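Local coordinates for Gp15 protein (Listeria phage PSA, PDB 6R5W) that probably recognises the Listeria cell surface as the phage's homotrimeric receptor binding protein, this chain being its C-terminal part with a helical stalk and a beta-rich head, at residues Ala118-Ala126 with Gln136-Ser144; Ala79-Val90 with Leu110-Ala118. All coordinates share one frame; numbering follows the deposited sequence.

Contact 1. Residues Ala118-Ala126 with Gln136-Ser144. With CD (cadmium ion), chain E.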
# COMPACT_ATOMS: atom_id res chain seq x y z
N ALA A 118 1.99 15.57 -15.12
CA ALA A 118 2.22 17.01 -15.08
C ALA A 118 1.95 17.55 -16.48
O ALA A 118 2.08 16.83 -17.47
CB ALA A 118 3.67 17.37 -14.69
N SER A 119 1.62 18.84 -16.56
CA SER A 119 1.50 19.50 -17.87
C SER A 119 2.64 20.47 -18.16
O SER A 119 2.74 20.98 -19.29
CB SER A 119 0.12 20.18 -17.98
OG SER A 119 -0.20 20.98 -16.86
N TRP A 120 3.51 20.74 -17.20
CA TRP A 120 4.70 21.55 -17.42
C TRP A 120 5.72 21.08 -16.38
O TRP A 120 5.51 20.08 -15.68
CB TRP A 120 4.36 23.06 -17.29
CG TRP A 120 5.40 23.97 -17.95
CD1 TRP A 120 5.63 24.15 -19.29
CD2 TRP A 120 6.29 24.86 -17.28
NE1 TRP A 120 6.65 25.06 -19.49
CE2 TRP A 120 7.05 25.53 -18.26
CE3 TRP A 120 6.53 25.15 -15.92
CZ2 TRP A 120 8.05 26.48 -17.94
CZ3 TRP A 120 7.51 26.08 -15.60
CH2 TRP A 120 8.25 26.76 -16.63
N ASN A 121 6.83 21.78 -16.29
CA ASN A 121 7.87 21.39 -15.33
C ASN A 121 7.33 21.35 -13.92
O ASN A 121 6.53 22.17 -13.53
CB ASN A 121 9.02 22.38 -15.37
CG ASN A 121 9.68 22.40 -16.68
OD1 ASN A 121 10.23 21.42 -17.10
ND2 ASN A 121 9.60 23.52 -17.37
N LYS A 122 7.84 20.41 -13.12
CA LYS A 122 7.67 20.41 -11.67
C LYS A 122 8.97 20.94 -11.04
O LYS A 122 10.09 20.60 -11.48
CB LYS A 122 7.36 18.99 -11.20
CG LYS A 122 6.00 18.44 -11.74
CD LYS A 122 5.81 16.92 -11.49
CE LYS A 122 5.70 16.68 -10.01
NZ LYS A 122 4.50 17.21 -9.49
N LEU A 123 8.82 21.72 -9.97
CA LEU A 123 9.92 22.47 -9.39
C LEU A 123 10.30 21.91 -8.02
O LEU A 123 9.45 21.85 -7.13
CB LEU A 123 9.57 23.95 -9.17
CG LEU A 123 9.72 24.89 -10.37
CD1 LEU A 123 9.26 24.35 -11.67
CD2 LEU A 123 9.05 26.28 -10.00
N TYR A 124 11.57 21.62 -7.83
CA TYR A 124 12.07 21.06 -6.58
C TYR A 124 13.23 21.85 -6.02
O TYR A 124 14.16 22.22 -6.76
CB TYR A 124 12.55 19.62 -6.83
CG TYR A 124 11.45 18.65 -7.17
CD1 TYR A 124 11.03 18.47 -8.48
CD2 TYR A 124 10.77 17.95 -6.14
CE1 TYR A 124 10.02 17.57 -8.78
CE2 TYR A 124 9.74 17.07 -6.45
CZ TYR A 124 9.38 16.88 -7.75
OH TYR A 124 8.35 16.01 -8.09
N SER A 125 13.20 22.03 -4.70
CA SER A 125 14.35 22.56 -3.94
C SER A 125 15.28 21.40 -3.59
O SER A 125 14.83 20.37 -3.08
CB SER A 125 13.87 23.23 -2.67
OG SER A 125 15.03 23.61 -1.90
N ALA A 126 16.57 21.53 -3.88
CA ALA A 126 17.53 20.44 -3.64
C ALA A 126 18.73 21.00 -2.86
O ALA A 126 19.14 22.19 -3.00
CB ALA A 126 18.02 19.82 -4.91
N GLN A 136 22.30 25.67 -2.58
CA GLN A 136 21.14 24.82 -2.84
C GLN A 136 20.81 25.03 -4.31
O GLN A 136 21.44 25.87 -4.98
CB GLN A 136 20.00 25.23 -1.90
CG GLN A 136 20.48 25.05 -0.42
CD GLN A 136 19.37 25.10 0.57
OE1 GLN A 136 18.49 25.93 0.50
NE2 GLN A 136 19.41 24.26 1.56
N ALA A 137 19.80 24.33 -4.80
CA ALA A 137 19.49 24.28 -6.22
C ALA A 137 17.98 24.35 -6.44
O ALA A 137 17.18 23.83 -5.64
CB ALA A 137 20.07 23.06 -6.86
N ASN A 138 17.61 24.99 -7.54
CA ASN A 138 16.27 24.89 -8.11
C ASN A 138 16.34 23.90 -9.27
O ASN A 138 17.01 24.17 -10.28
CB ASN A 138 15.77 26.26 -8.61
CG ASN A 138 15.49 27.22 -7.48
OD1 ASN A 138 15.11 26.85 -6.37
ND2 ASN A 138 15.68 28.53 -7.77
N ILE A 139 15.62 22.77 -9.15
CA ILE A 139 15.68 21.70 -10.13
C ILE A 139 14.28 21.56 -10.74
O ILE A 139 13.29 21.47 -10.02
CB ILE A 139 16.16 20.36 -9.51
CG1 ILE A 139 17.53 20.56 -8.89
CG2 ILE A 139 16.12 19.29 -10.56
CD1 ILE A 139 18.17 19.21 -8.36
N TYR A 140 14.23 21.49 -12.06
CA TYR A 140 13.01 21.20 -12.76
C TYR A 140 12.94 19.76 -13.20
O TYR A 140 13.92 19.20 -13.69
CB TYR A 140 12.85 22.05 -14.02
CG TYR A 140 12.67 23.52 -13.86
CD1 TYR A 140 12.91 24.18 -12.69
CD2 TYR A 140 12.29 24.28 -14.98
CE1 TYR A 140 12.77 25.59 -12.59
CE2 TYR A 140 12.15 25.66 -14.90
CZ TYR A 140 12.41 26.30 -13.74
OH TYR A 140 12.31 27.64 -13.64
N LEU A 141 11.79 19.13 -13.01
CA LEU A 141 11.54 17.81 -13.58
C LEU A 141 10.63 18.07 -14.77
O LEU A 141 9.50 18.50 -14.54
CB LEU A 141 10.84 16.89 -12.57
CG LEU A 141 10.52 15.51 -13.09
CD1 LEU A 141 11.81 14.71 -13.38
CD2 LEU A 141 9.60 14.67 -12.17
N SER A 142 11.09 17.77 -15.98
CA SER A 142 10.31 18.09 -17.18
C SER A 142 9.23 17.04 -17.44
O SER A 142 9.25 15.94 -16.90
CB SER A 142 11.24 18.19 -18.40
OG SER A 142 11.54 16.86 -18.89
N VAL A 143 8.28 17.36 -18.34
CA VAL A 143 7.25 16.43 -18.68
C VAL A 143 7.80 15.17 -19.37
O VAL A 143 7.13 14.14 -19.35
CB VAL A 143 6.15 17.07 -19.58
CG1 VAL A 143 5.44 18.16 -18.82
CG2 VAL A 143 6.73 17.56 -20.87
N SER A 144 8.97 15.24 -19.96
CA SER A 144 9.61 14.07 -20.54
C SER A 144 10.57 13.44 -19.54
O SER A 144 11.39 12.59 -19.92
CB SER A 144 10.31 14.45 -21.82
OG SER A 144 11.22 15.51 -21.66
CD CD E . 17.86 28.05 -0.17
O HOH W 1 6.92 17.50 -15.23
O HOH W 2 8.32 20.19 -19.05
O HOH W 3 19.58 28.83 -1.88
O HOH W 4 17.16 30.37 -0.20
O HOH W 5 19.38 28.81 1.45
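Lys-122, Tyr-124 and Ala-126 pair with Leu-141, Ile-139 and Ala-137 through reciprocal backbone hydrogen bonds, making an antiparallel beta hairpin. Just before strand 122-126, Asn-121 lies beside the end of the partner strand. Asn-121 CB rests 3.8 Å from Tyr-140 CD2; with CG anti to the carbonyl carbon (chi1 -63°), the amide stays alongside that ring. Asn-121 CG comes closer, 3.6 Å from Tyr-140 CD2, amide and ring planes 42° apart. At the tip, OD1 accepts a hydrogen bond from a water that itself accepts one from Val-143 N, while ND2 lies 3.2 Å above the centre of the Trp-120 ring. Asparagine suits this place, offering an acceptor and a flat NH2 group. Leu-123 CD1 covers one face of Tyr-140 in a CH-pi contact, 3.9 Å from the ring centroid. On the other face of the sheet, Tyr-124 CE1 lies 3.9 Å from Leu-141 CB. Gln-136 OE1 binds cadmium at 2.3 Å with three waters and Gln-136 of both other subunits, and its NE2 donates to Asn-138 OD1 of the third subunit. The amide thus serves metal and protein at once, which, in this crystal at least, probably helps to join the three hairpins.

Contact 2. Residues Ala79-Val90 with Leu110-Ala118. With CD (cadmium ion), chain G.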
# COMPACT_ATOMS: atom_id res chain seq x y z
N ALA A 79 16.70 5.48 -9.63
CA ALA A 79 15.28 5.75 -9.41
C ALA A 79 14.59 4.50 -8.91
O ALA A 79 14.54 3.47 -9.59
CB ALA A 79 14.62 6.25 -10.71
N ARG A 80 14.00 4.60 -7.72
CA ARG A 80 13.24 3.50 -7.15
C ARG A 80 11.77 3.83 -7.26
O ARG A 80 11.39 5.00 -7.16
CB ARG A 80 13.61 3.27 -5.70
CG ARG A 80 15.09 2.90 -5.57
CD ARG A 80 15.52 2.61 -4.13
NE ARG A 80 16.99 2.24 -4.11
CZ ARG A 80 17.98 3.10 -3.93
NH1 ARG A 80 17.77 4.42 -3.76
NH2 ARG A 80 19.22 2.68 -3.88
N TYR A 81 10.97 2.82 -7.53
CA TYR A 81 9.55 3.12 -7.76
C TYR A 81 8.64 2.00 -7.30
O TYR A 81 9.02 0.82 -7.25
CB TYR A 81 9.30 3.45 -9.23
CG TYR A 81 9.68 2.37 -10.23
CD1 TYR A 81 11.02 2.24 -10.70
CD2 TYR A 81 8.72 1.51 -10.73
CE1 TYR A 81 11.34 1.26 -11.64
CE2 TYR A 81 9.04 0.54 -11.71
CZ TYR A 81 10.34 0.41 -12.12
OH TYR A 81 10.65 -0.58 -13.04
N ILE A 82 7.43 2.39 -6.95
CA ILE A 82 6.45 1.50 -6.35
C ILE A 82 5.13 1.63 -7.09
O ILE A 82 4.64 2.75 -7.27
CB ILE A 82 6.23 1.85 -4.87
CG1 ILE A 82 7.53 1.85 -4.09
CG2 ILE A 82 5.25 0.83 -4.20
CD1 ILE A 82 7.40 2.48 -2.59
N LYS A 83 4.49 0.51 -7.37
CA LYS A 83 3.18 0.53 -8.01
C LYS A 83 2.09 0.91 -7.02
O LYS A 83 2.01 0.36 -5.93
CB LYS A 83 2.88 -0.85 -8.64
CG LYS A 83 1.58 -0.91 -9.39
CD LYS A 83 1.37 -2.33 -9.97
CE LYS A 83 0.09 -2.42 -10.84
NZ LYS A 83 -1.14 -2.40 -9.98
N PHE A 84 1.23 1.87 -7.41
CA PHE A 84 0.02 2.20 -6.69
C PHE A 84 -1.08 2.28 -7.71
O PHE A 84 -1.12 3.23 -8.47
CB PHE A 84 0.14 3.52 -5.93
CG PHE A 84 1.00 3.38 -4.72
CD1 PHE A 84 0.51 2.71 -3.61
CD2 PHE A 84 2.30 3.87 -4.73
CE1 PHE A 84 1.33 2.57 -2.48
CE2 PHE A 84 3.10 3.72 -3.63
CZ PHE A 84 2.61 3.08 -2.52
N GLY A 85 -1.95 1.30 -7.72
CA GLY A 85 -2.97 1.22 -8.75
C GLY A 85 -2.31 1.14 -10.11
O GLY A 85 -1.43 0.33 -10.34
N ASN A 86 -2.70 2.04 -11.02
CA ASN A 86 -2.10 2.13 -12.33
C ASN A 86 -1.12 3.29 -12.46
O ASN A 86 -0.92 3.84 -13.56
CB ASN A 86 -3.24 2.15 -13.36
CG ASN A 86 -3.86 0.77 -13.49
OD1 ASN A 86 -3.15 -0.23 -13.81
ND2 ASN A 86 -5.11 0.67 -13.10
N ARG A 87 -0.48 3.67 -11.36
CA ARG A 87 0.57 4.66 -11.40
C ARG A 87 1.77 4.10 -10.68
O ARG A 87 1.70 3.04 -10.06
CB ARG A 87 0.14 5.98 -10.71
CG ARG A 87 -1.13 6.69 -11.33
CD ARG A 87 -1.54 7.81 -10.38
NE ARG A 87 -2.73 8.58 -10.74
CZ ARG A 87 -2.70 9.76 -11.35
NH1 ARG A 87 -1.56 10.31 -11.76
NH2 ARG A 87 -3.86 10.39 -11.54
N PHE A 88 2.85 4.86 -10.72
CA PHE A 88 4.03 4.58 -9.90
C PHE A 88 4.34 5.82 -9.05
O PHE A 88 4.32 6.95 -9.55
CB PHE A 88 5.27 4.25 -10.69
CG PHE A 88 5.12 3.09 -11.59
CD1 PHE A 88 5.15 1.79 -11.07
CD2 PHE A 88 4.97 3.26 -12.96
CE1 PHE A 88 5.01 0.70 -11.92
CE2 PHE A 88 4.86 2.16 -13.80
CZ PHE A 88 4.85 0.90 -13.26
N LEU A 89 4.80 5.57 -7.80
CA LEU A 89 5.48 6.57 -7.02
C LEU A 89 6.97 6.40 -7.28
O LEU A 89 7.50 5.30 -7.09
CB LEU A 89 5.17 6.39 -5.56
CG LEU A 89 5.86 7.39 -4.66
CD1 LEU A 89 5.31 8.83 -4.85
CD2 LEU A 89 5.63 6.92 -3.20
N VAL A 90 7.63 7.47 -7.68
CA VAL A 90 9.03 7.44 -8.11
C VAL A 90 9.84 8.24 -7.10
O VAL A 90 9.47 9.37 -6.75
CB VAL A 90 9.21 8.00 -9.53
CG1 VAL A 90 10.72 8.02 -9.90
CG2 VAL A 90 8.36 7.22 -10.56
N LEU A 110 14.91 10.13 -16.93
CA LEU A 110 14.35 8.85 -16.53
C LEU A 110 13.66 8.19 -17.73
O LEU A 110 13.26 8.87 -18.69
CB LEU A 110 13.32 9.06 -15.43
CG LEU A 110 13.91 9.58 -14.07
CD1 LEU A 110 13.54 11.01 -13.89
CD2 LEU A 110 13.38 8.76 -12.96
N PRO A 111 13.45 6.88 -17.66
CA PRO A 111 12.72 6.20 -18.72
C PRO A 111 11.32 6.76 -18.95
O PRO A 111 10.66 7.22 -18.01
CB PRO A 111 12.62 4.74 -18.22
CG PRO A 111 13.60 4.62 -17.15
CD PRO A 111 13.76 5.97 -16.54
N THR A 112 10.84 6.61 -20.19
CA THR A 112 9.53 7.14 -20.57
C THR A 112 8.36 6.59 -19.71
O THR A 112 7.38 7.30 -19.46
CB THR A 112 9.26 6.88 -22.07
OG1 THR A 112 9.24 5.48 -22.36
CG2 THR A 112 10.35 7.53 -22.89
N PHE A 113 8.41 5.31 -19.29
CA PHE A 113 7.32 4.83 -18.46
C PHE A 113 7.31 5.47 -17.04
O PHE A 113 6.33 5.27 -16.28
CB PHE A 113 7.32 3.30 -18.32
CG PHE A 113 8.41 2.74 -17.40
CD1 PHE A 113 9.69 2.55 -17.85
CD2 PHE A 113 8.13 2.39 -16.10
CE1 PHE A 113 10.67 2.02 -17.04
CE2 PHE A 113 9.11 1.89 -15.28
CZ PHE A 113 10.38 1.71 -15.76
N LEU A 114 8.34 6.23 -16.68
CA LEU A 114 8.33 6.98 -15.42
C LEU A 114 8.11 8.47 -15.67
O LEU A 114 8.46 9.29 -14.85
CB LEU A 114 9.63 6.74 -14.65
CG LEU A 114 9.81 5.28 -14.23
CD1 LEU A 114 11.08 5.20 -13.39
CD2 LEU A 114 8.60 4.75 -13.44
N ALA A 115 7.54 8.84 -16.82
CA ALA A 115 7.22 10.26 -17.04
C ALA A 115 6.23 10.75 -15.98
O ALA A 115 5.30 10.02 -15.61
CB ALA A 115 6.63 10.46 -18.44
N PRO A 116 6.36 11.98 -15.49
CA PRO A 116 5.46 12.46 -14.43
C PRO A 116 4.05 12.80 -14.93
O PRO A 116 3.88 13.21 -16.08
CB PRO A 116 6.16 13.73 -13.91
CG PRO A 116 6.95 14.20 -15.07
CD PRO A 116 7.42 12.93 -15.80
N ASP A 117 3.08 12.70 -14.04
CA ASP A 117 1.76 13.30 -14.26
C ASP A 117 1.91 14.80 -14.03
O ASP A 117 2.03 15.25 -12.90
CB ASP A 117 0.70 12.71 -13.35
CG ASP A 117 -0.72 13.07 -13.79
OD1 ASP A 117 -0.79 13.68 -14.83
OD2 ASP A 117 -1.68 12.78 -13.08
N ALA A 118 1.99 15.57 -15.12
CA ALA A 118 2.22 17.01 -15.08
C ALA A 118 1.95 17.55 -16.48
O ALA A 118 2.08 16.83 -17.47
CB ALA A 118 3.67 17.37 -14.69
CD CD G . -3.25 13.32 -14.76
O HOH W 6 -5.35 12.72 -13.46
O HOH W 7 -2.96 10.78 -15.52
O HOH W 8 -3.81 14.10 -17.00
O HOH W 9 -3.49 15.62 -13.67
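Leu-114 and Phe-113, in the loop that follows strand 105-109, press against a beta hairpin whose strands 72-84 and 87-97 are joined by a type II' turn from Phe-84 to Arg-87. Leu-114 loses the most surface here. Its CD2 sits over one face of the Tyr-81 ring as a CH-pi contact, 4.3 Å from the centroid, and also reaches Val-90 CG2 at 3.8 Å, so the branched leucine bridges both strands. In Phe-113 the rotation that puts CG between backbone N and carbonyl carbon (chi1 74°) swings the ring toward Tyr-81 and Phe-88, although its CB does not point there. The ring turns an edge to the face of Tyr-81 in an offset edge-to-face pair, centroids 5.5 Å apart. Phe-113 CD2 also meets Phe-88 CE2 at 4.0 Å. Tyr-81 is well suited to this seat, being broad and flat enough to take a methyl and an aromatic edge together. Near the turn Arg-87 and Asp-117 form a salt bridge; NH1 has a second acceptor in Thr-168 O, and Asp-117 chelates a cadmium ion with both carboxylate oxygens. Arg-87 NH1 donates to Asp-117 OD2 at 2.8 Å, nearly straight (177°), from the anti side and 31° out of the carboxylate plane.

How the contacts relate
The two contacts lie in series along the chain, contact 2 closing at Ala-118, the residue with which contact 1 opens; their centres are about 15 Å apart. Contact 1 pairs strands 122-127 and 136-141 of one antiparallel sheet. Contact 2 sets the loop leading into strand 122-127 against the hairpin of the other sheet, so this loop is one of the connections that couple the two sheets of the head. Pro-116 makes the direct join, with its CG 3.4 Å from Ser-142 O. Tyr-166 of strand 159-167 packs on residues of both contacts, Leu-141 in one and Val-90 in the other. Each contact also touches the second subunit, linking the fold of one chain to the trimer.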